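Local coordinates for putative trimethylamine methyltransferase (Rhizobium meliloti, PDB 4YYC), which probably transfers methyl groups, as a putative trimethylamine methyltransferase of the MttB family, although its natural substrate is not established here, at residues A[273-278]-A[316-321]; A[339-344]-A[381-386]; A[353-358]-A[389-394]. All coordinates share one frame; numbering follows the deposited sequence.

Interaction 1: A[273-278]-A[316-321]; sequences SPFILS and GTFAAS
Phe-275 to Leu-277 pairs in parallel with Phe-318 to Ala-320, the axes of 275-277 and 318-321 approaching to 4.8 Å with 12° between their directions. Bonds run alternately in each sense: Phe-318 N gives to Pro-274 O at 3.0 Å, Ile-276 N to Phe-318 O, Ala-320 N to Ile-276 O, and Ser-278 N closes the ladder on Ala-320 O at 2.8 Å. On the face shared by Phe-275, Leu-277, Phe-318 and Ala-320, the two phenyl rings lie side by side and point the same way. The ring planes are 9° apart but slid, with centroids at 4.7 Å and little overlap; Phe-275 CE1 sits above the rim of the Phe-318 ring, 3.6 Å from its CD2. In Phe-275, CG stands anti to the backbone N (chi1 -174°), and Phe-318 repeats the same choice, which starts both rings off in step. The strands belong to the beta-alpha-beta unit 269-277, 286-307, 313-322, consistent with the TIM-barrel fold of the MttB family: Ile-276, on the opposite face, packs on Ile-293 of the linking helix, and Ala-319 meets Val-339 of helix 334-350. An unidentified ligand lies about 4 Å from the Phe-318 side chain, near the face that carries this ring and away from those helices. Further along, Leu-277 CD2 approaches Ala-320 CB at 3.5 Å and also reaches the edge of the Phe-318 ring near its plane. An alanine in place of Phe-318 would probably leave the Phe-275 ring without its neighbour over one face and open a gap beside Leu-277 CD2. At the strand ends a water donates to Ala-320 O at 2.9 Å, and Ser-278 OG, in one of its two conformers, bonds to this water and to Thr-289 OG1.

Interaction 2: A[339-344]-A[381-386]; sequences VSYGAA and TLLAGT
Ala-384 is the close-packed point here: its CB lies 3.7 Å from Tyr-341 CD1 and 4.0 Å from Ala-344 CB. The small methyls let the end of helix 368-383 come near helix 334-350, and Ala-344 CB also touches Ala-384 O at 3.5 Å. That carbonyl is not left to the methyl alone, since Arg-348 NH1 bonds to it. Just beyond, the chain turns out of the helix in a Schellman motif, with Gly-385 at positive phi; Thr-381 O takes both Thr-386 N and Thr-386 OG1, the hydroxyl lying in the carbonyl plane on a lone pair at 2.8 Å. Packing is looser toward the far end of the tyrosine. There the ring presents its edge to Leu-383 CB, which stays 4.0 Å from Tyr-341 CE1, and the two side chains run alongside each other. Tyr-341 CG is anti to its carbonyl carbon (chi1 -81°), starting the side chain on its way to this region. Instead of solvent, this looser side meets the dimer interface: Leu-383 of the second subunit packs on both Tyr-341 and Leu-383, while Tyr-51 of the same chain meets the tyrosine ring edge-to-face.

Interaction 3: A[353-358]-A[389-394]; sequences PFRTGG and VLHAAG
Arg-355 and His-391 bring their polar ends together without bonding to each other: Arg-355 NH2 stands 3.6 Å from His-391 NE2, and the guanidinium and imidazole planes are 60° apart. Leu-390 wedges beside both, its CD2 lying over the rim of one guanidinium face, 4.0 Å from Arg-355 NH2, and its CG over the centre of the imidazole. A water at the guanidinium edge takes Arg-355 NE at 3.0 Å and lies 2.8 Å from Leu-390 O, to which it can donate. Beneath this pair the backbones close up: Gly-358 CA lies 3.5 Å from Val-389 CG1 and touches His-391 O, where any CB would collide with the carbonyls of Leu-390 and His-391.

The contact thus joins the end of short strand 354-355, next to strand 313-322 in the sheet, to the loop between strands 388-389 and 395-396, near the middle of the chain. Farther out, His-391 ND1 bonds to Tyr-141 N, which probably helps fix the ring's rotation, and Trp-395 meets that ring edge-to-face. Gly-358 N bonds to Thr-381 OG1, while Arg-355 NH1 has a weak bond to Ser-273 OG. Arg-355 NH2 and His-391 NE2 both bond to one oxygen of the unidentified ligand, probably picked up from the crystallisation liquor, so the two groups together form a buried polar site that would probably suit an oxygen of a bound molecule.

Along the chain interaction 1 closes first, then interactions 2 and 3 interleave; interaction 3 lies nearest the centre of the chain. The centres of interactions 1 and 2 are about 13 Å apart. Those of interactions 1 and 3 are about 12 Å apart, and those of interactions 2 and 3 about 10 Å. Strand 313-322 of interaction 1 neighbours strand 354-355 of interaction 3, and helices 334-350 and 368-383 of interaction 2 flank that strand in sequence. Thr-356 OG1 ties all three together, bonding to Ser-340 OG and Thr-317 O. Interactions 1 and 3 both approach the unidentified ligand, whereas interaction 2 lies among the helices, where helix 334-350 packs on the Ala-319 side of the sheet, and reaches the second subunit.

Interaction 1: A[273-278]-A[316-321]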
# COMPACT_ATOMS: atom_id res chain seq x y z
N SER A 273 5.04 -11.88 -21.01
CA SER A 273 4.12 -11.02 -20.29
C SER A 273 2.78 -10.87 -21.02
O SER A 273 2.65 -10.08 -21.97
CB SER A 273 4.74 -9.61 -20.09
OG SER A 273 5.95 -9.70 -19.34
N PRO A 274 1.75 -11.58 -20.56
CA PRO A 274 0.39 -11.22 -20.92
C PRO A 274 0.18 -9.72 -20.71
O PRO A 274 0.71 -9.15 -19.76
CB PRO A 274 -0.43 -12.06 -19.93
CG PRO A 274 0.41 -13.29 -19.75
CD PRO A 274 1.81 -12.80 -19.72
N PHE A 275 -0.58 -9.10 -21.60
CA PHE A 275 -0.90 -7.68 -21.49
C PHE A 275 -2.41 -7.56 -21.40
O PHE A 275 -3.11 -7.66 -22.42
CB PHE A 275 -0.37 -6.94 -22.71
CG PHE A 275 -0.52 -5.45 -22.61
CD1 PHE A 275 0.44 -4.69 -21.95
CD2 PHE A 275 -1.65 -4.82 -23.10
CE1 PHE A 275 0.29 -3.32 -21.81
CE2 PHE A 275 -1.81 -3.43 -22.98
CZ PHE A 275 -0.83 -2.70 -22.34
N ILE A 276 -2.89 -7.38 -20.18
CA ILE A 276 -4.28 -7.59 -19.89
C ILE A 276 -4.95 -6.43 -19.17
O ILE A 276 -4.40 -5.90 -18.20
CB ILE A 276 -4.46 -8.87 -19.11
CG1 ILE A 276 -4.30 -10.04 -20.10
CG2 ILE A 276 -5.78 -8.99 -18.38
CD1 ILE A 276 -4.12 -11.32 -19.37
N LEU A 277 -6.09 -6.02 -19.72
CA LEU A 277 -7.08 -5.26 -18.99
C LEU A 277 -8.24 -6.21 -18.75
O LEU A 277 -8.92 -6.64 -19.71
CB LEU A 277 -7.54 -4.06 -19.80
CG LEU A 277 -6.41 -3.07 -20.16
CD1 LEU A 277 -7.02 -1.96 -20.99
CD2 LEU A 277 -5.78 -2.53 -18.88
N SER A 278 -8.51 -6.54 -17.50
CA SER A 278 -9.54 -7.53 -17.17
C SER A 278 -10.89 -7.00 -17.61
O SER A 278 -11.21 -5.83 -17.38
CB SER A 278 -9.56 -7.85 -15.69
OG SER A 278 -8.44 -8.61 -15.33
N GLY A 316 5.81 -13.16 -16.55
CA GLY A 316 5.41 -11.75 -16.46
C GLY A 316 3.92 -11.62 -16.42
O GLY A 316 3.20 -12.56 -16.75
N THR A 317 3.44 -10.49 -15.95
CA THR A 317 2.03 -10.17 -16.01
C THR A 317 1.97 -8.62 -16.05
O THR A 317 2.49 -7.98 -15.15
CB THR A 317 1.30 -10.72 -14.76
OG1 THR A 317 1.17 -12.15 -14.84
CG2 THR A 317 -0.08 -10.15 -14.61
N PHE A 318 1.25 -8.05 -17.02
CA PHE A 318 0.75 -6.70 -16.91
C PHE A 318 -0.76 -6.87 -16.77
O PHE A 318 -1.39 -7.42 -17.70
CB PHE A 318 1.07 -5.84 -18.11
CG PHE A 318 0.44 -4.50 -18.03
CD1 PHE A 318 1.09 -3.48 -17.40
CD2 PHE A 318 -0.84 -4.29 -18.55
CE1 PHE A 318 0.48 -2.23 -17.28
CE2 PHE A 318 -1.43 -3.03 -18.45
CZ PHE A 318 -0.77 -2.02 -17.80
N ALA A 319 -1.30 -6.43 -15.65
CA ALA A 319 -2.71 -6.61 -15.40
C ALA A 319 -3.34 -5.41 -14.73
O ALA A 319 -2.88 -4.92 -13.70
CB ALA A 319 -2.96 -7.91 -14.64
N ALA A 320 -4.31 -4.85 -15.41
CA ALA A 320 -5.08 -3.74 -14.90
C ALA A 320 -6.55 -4.03 -15.14
O ALA A 320 -6.91 -5.12 -15.65
CB ALA A 320 -4.61 -2.47 -15.58
N SER A 321 -7.41 -3.13 -14.71
CA SER A 321 -8.85 -3.29 -14.92
C SER A 321 -9.35 -2.30 -15.95
O SER A 321 -8.55 -1.53 -16.53
CB SER A 321 -9.60 -3.17 -13.58
OG SER A 321 -9.06 -2.14 -12.79
O HOH W 1 -6.45 -7.37 -13.80

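Interaction 2: A[339-344]-A[381-386]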
# COMPACT_ATOMS: atom_id res chain seq x y z
N VAL A 339 -5.20 -10.40 -8.59
CA VAL A 339 -4.60 -11.13 -9.74
C VAL A 339 -3.08 -11.25 -9.55
O VAL A 339 -2.51 -12.33 -9.67
CB VAL A 339 -4.87 -10.41 -11.08
CG1 VAL A 339 -4.00 -10.95 -12.24
CG2 VAL A 339 -6.35 -10.51 -11.45
N SER A 340 -2.41 -10.14 -9.26
CA SER A 340 -0.97 -10.19 -9.18
C SER A 340 -0.44 -10.95 -7.99
O SER A 340 0.58 -11.67 -8.10
CB SER A 340 -0.37 -8.80 -9.25
OG SER A 340 -0.58 -8.27 -10.54
N TYR A 341 -1.11 -10.86 -6.84
CA TYR A 341 -0.69 -11.69 -5.70
C TYR A 341 -0.81 -13.17 -6.07
O TYR A 341 0.06 -13.97 -5.76
CB TYR A 341 -1.56 -11.45 -4.46
CG TYR A 341 -1.23 -10.23 -3.61
CD1 TYR A 341 0.04 -10.06 -3.05
CD2 TYR A 341 -2.19 -9.27 -3.33
CE1 TYR A 341 0.32 -8.99 -2.21
CE2 TYR A 341 -1.89 -8.17 -2.53
CZ TYR A 341 -0.65 -8.05 -1.98
OH TYR A 341 -0.32 -6.98 -1.19
N GLY A 342 -1.92 -13.54 -6.70
CA GLY A 342 -2.18 -14.89 -7.10
C GLY A 342 -1.20 -15.37 -8.16
O GLY A 342 -0.68 -16.51 -8.12
N ALA A 343 -0.92 -14.50 -9.11
CA ALA A 343 -0.02 -14.87 -10.21
C ALA A 343 1.39 -15.15 -9.65
O ALA A 343 2.11 -16.06 -10.09
CB ALA A 343 0.01 -13.78 -11.27
N ALA A 344 1.81 -14.38 -8.66
CA ALA A 344 3.11 -14.63 -8.02
C ALA A 344 3.18 -16.02 -7.38
O ALA A 344 4.21 -16.72 -7.50
CB ALA A 344 3.39 -13.57 -6.96
N THR A 381 3.36 -5.13 -5.05
CA THR A 381 4.50 -5.64 -5.82
C THR A 381 5.55 -6.20 -4.88
O THR A 381 6.09 -7.29 -5.07
CB THR A 381 5.10 -4.50 -6.68
OG1 THR A 381 4.11 -4.02 -7.60
CG2 THR A 381 6.30 -4.95 -7.45
N LEU A 382 5.80 -5.47 -3.79
CA LEU A 382 6.81 -5.94 -2.83
C LEU A 382 6.28 -7.14 -2.06
O LEU A 382 6.99 -8.15 -1.87
CB LEU A 382 7.16 -4.84 -1.85
CG LEU A 382 8.21 -5.24 -0.79
CD1 LEU A 382 9.54 -5.41 -1.45
CD2 LEU A 382 8.27 -4.25 0.34
N LEU A 383 5.06 -7.05 -1.56
CA LEU A 383 4.56 -8.09 -0.67
C LEU A 383 4.29 -9.39 -1.39
O LEU A 383 4.38 -10.47 -0.79
CB LEU A 383 3.30 -7.61 0.06
CG LEU A 383 3.52 -6.42 0.99
CD1 LEU A 383 2.23 -6.09 1.66
CD2 LEU A 383 4.57 -6.71 2.02
N ALA A 384 4.03 -9.32 -2.70
CA ALA A 384 3.89 -10.53 -3.53
C ALA A 384 5.22 -11.21 -3.78
O ALA A 384 5.23 -12.34 -4.29
CB ALA A 384 3.24 -10.16 -4.87
N GLY A 385 6.34 -10.56 -3.48
CA GLY A 385 7.66 -11.15 -3.77
C GLY A 385 8.02 -11.03 -5.23
O GLY A 385 8.55 -11.97 -5.82
N THR A 386 7.75 -9.90 -5.85
CA THR A 386 8.00 -9.76 -7.28
C THR A 386 9.52 -9.71 -7.51
O THR A 386 10.23 -8.94 -6.87
CB THR A 386 7.29 -8.50 -7.84
OG1 THR A 386 5.91 -8.57 -7.52
CG2 THR A 386 7.43 -8.37 -9.34

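Interaction 3: A[353-358]-A[389-394]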
# COMPACT_ATOMS: atom_id res chain seq x y z
N PRO A 353 11.20 -16.96 -12.27
CA PRO A 353 11.14 -15.61 -11.70
C PRO A 353 9.94 -14.81 -12.22
O PRO A 353 9.50 -15.02 -13.34
CB PRO A 353 12.46 -14.96 -12.13
CG PRO A 353 13.32 -16.08 -12.55
CD PRO A 353 12.41 -17.15 -13.09
N PHE A 354 9.40 -13.93 -11.38
CA PHE A 354 8.11 -13.30 -11.59
C PHE A 354 8.28 -11.78 -11.79
O PHE A 354 9.02 -11.14 -11.06
CB PHE A 354 7.23 -13.60 -10.35
CG PHE A 354 5.89 -13.00 -10.42
CD1 PHE A 354 5.02 -13.33 -11.43
CD2 PHE A 354 5.49 -12.10 -9.45
CE1 PHE A 354 3.75 -12.76 -11.50
CE2 PHE A 354 4.24 -11.52 -9.51
CZ PHE A 354 3.36 -11.87 -10.52
N ARG A 355 7.53 -11.25 -12.75
CA ARG A 355 7.45 -9.81 -13.02
C ARG A 355 5.99 -9.41 -13.02
O ARG A 355 5.15 -10.07 -13.61
CB ARG A 355 8.04 -9.47 -14.40
CG ARG A 355 7.77 -8.05 -14.92
CD ARG A 355 6.58 -8.00 -15.85
NE ARG A 355 6.01 -6.68 -15.97
CZ ARG A 355 5.39 -6.20 -17.04
NH1 ARG A 355 5.36 -6.84 -18.20
NH2 ARG A 355 4.83 -5.01 -16.97
N THR A 356 5.68 -8.33 -12.32
CA THR A 356 4.35 -7.71 -12.31
C THR A 356 4.48 -6.33 -11.64
O THR A 356 5.54 -5.94 -11.20
CB THR A 356 3.24 -8.53 -11.57
OG1 THR A 356 1.93 -8.07 -11.99
CG2 THR A 356 3.33 -8.40 -10.07
N GLY A 357 3.39 -5.61 -11.61
CA GLY A 357 3.29 -4.42 -10.76
C GLY A 357 4.09 -3.23 -11.18
O GLY A 357 4.28 -2.96 -12.38
N GLY A 358 4.61 -2.55 -10.18
CA GLY A 358 5.25 -1.26 -10.40
C GLY A 358 4.42 -0.12 -9.82
O GLY A 358 3.53 -0.33 -9.01
N VAL A 389 10.60 -5.76 -11.50
CA VAL A 389 9.56 -4.77 -11.52
C VAL A 389 9.84 -3.77 -12.63
O VAL A 389 10.57 -2.76 -12.45
CB VAL A 389 9.46 -4.05 -10.16
CG1 VAL A 389 8.24 -3.15 -10.14
CG2 VAL A 389 9.42 -5.02 -8.99
N LEU A 390 9.20 -4.00 -13.76
CA LEU A 390 9.13 -2.99 -14.79
C LEU A 390 8.20 -1.89 -14.33
O LEU A 390 7.26 -2.13 -13.55
CB LEU A 390 8.60 -3.63 -16.08
CG LEU A 390 8.86 -2.84 -17.37
CD1 LEU A 390 10.34 -2.58 -17.57
CD2 LEU A 390 8.23 -3.65 -18.52
N HIS A 391 8.44 -0.65 -14.76
CA HIS A 391 7.57 0.48 -14.43
C HIS A 391 7.60 0.82 -12.94
O HIS A 391 6.61 1.30 -12.38
CB HIS A 391 6.12 0.33 -14.85
CG HIS A 391 5.90 -0.31 -16.19
ND1 HIS A 391 6.28 0.26 -17.38
CD2 HIS A 391 5.23 -1.43 -16.51
CE1 HIS A 391 5.90 -0.50 -18.38
NE2 HIS A 391 5.25 -1.53 -17.89
N ALA A 392 8.73 0.59 -12.30
CA ALA A 392 8.81 0.92 -10.87
C ALA A 392 8.76 2.40 -10.57
O ALA A 392 8.37 2.80 -9.47
CB ALA A 392 10.07 0.30 -10.28
N ALA A 393 9.14 3.24 -11.53
CA ALA A 393 9.08 4.72 -11.39
C ALA A 393 8.88 5.40 -12.69
O ALA A 393 9.51 5.00 -13.71
CB ALA A 393 10.30 5.27 -10.72
N GLY A 394 8.09 6.44 -12.68
CA GLY A 394 7.95 7.32 -13.84
C GLY A 394 6.67 7.24 -14.66
O GLY A 394 6.41 8.16 -15.46
O HOH W 2 6.45 -4.86 -13.63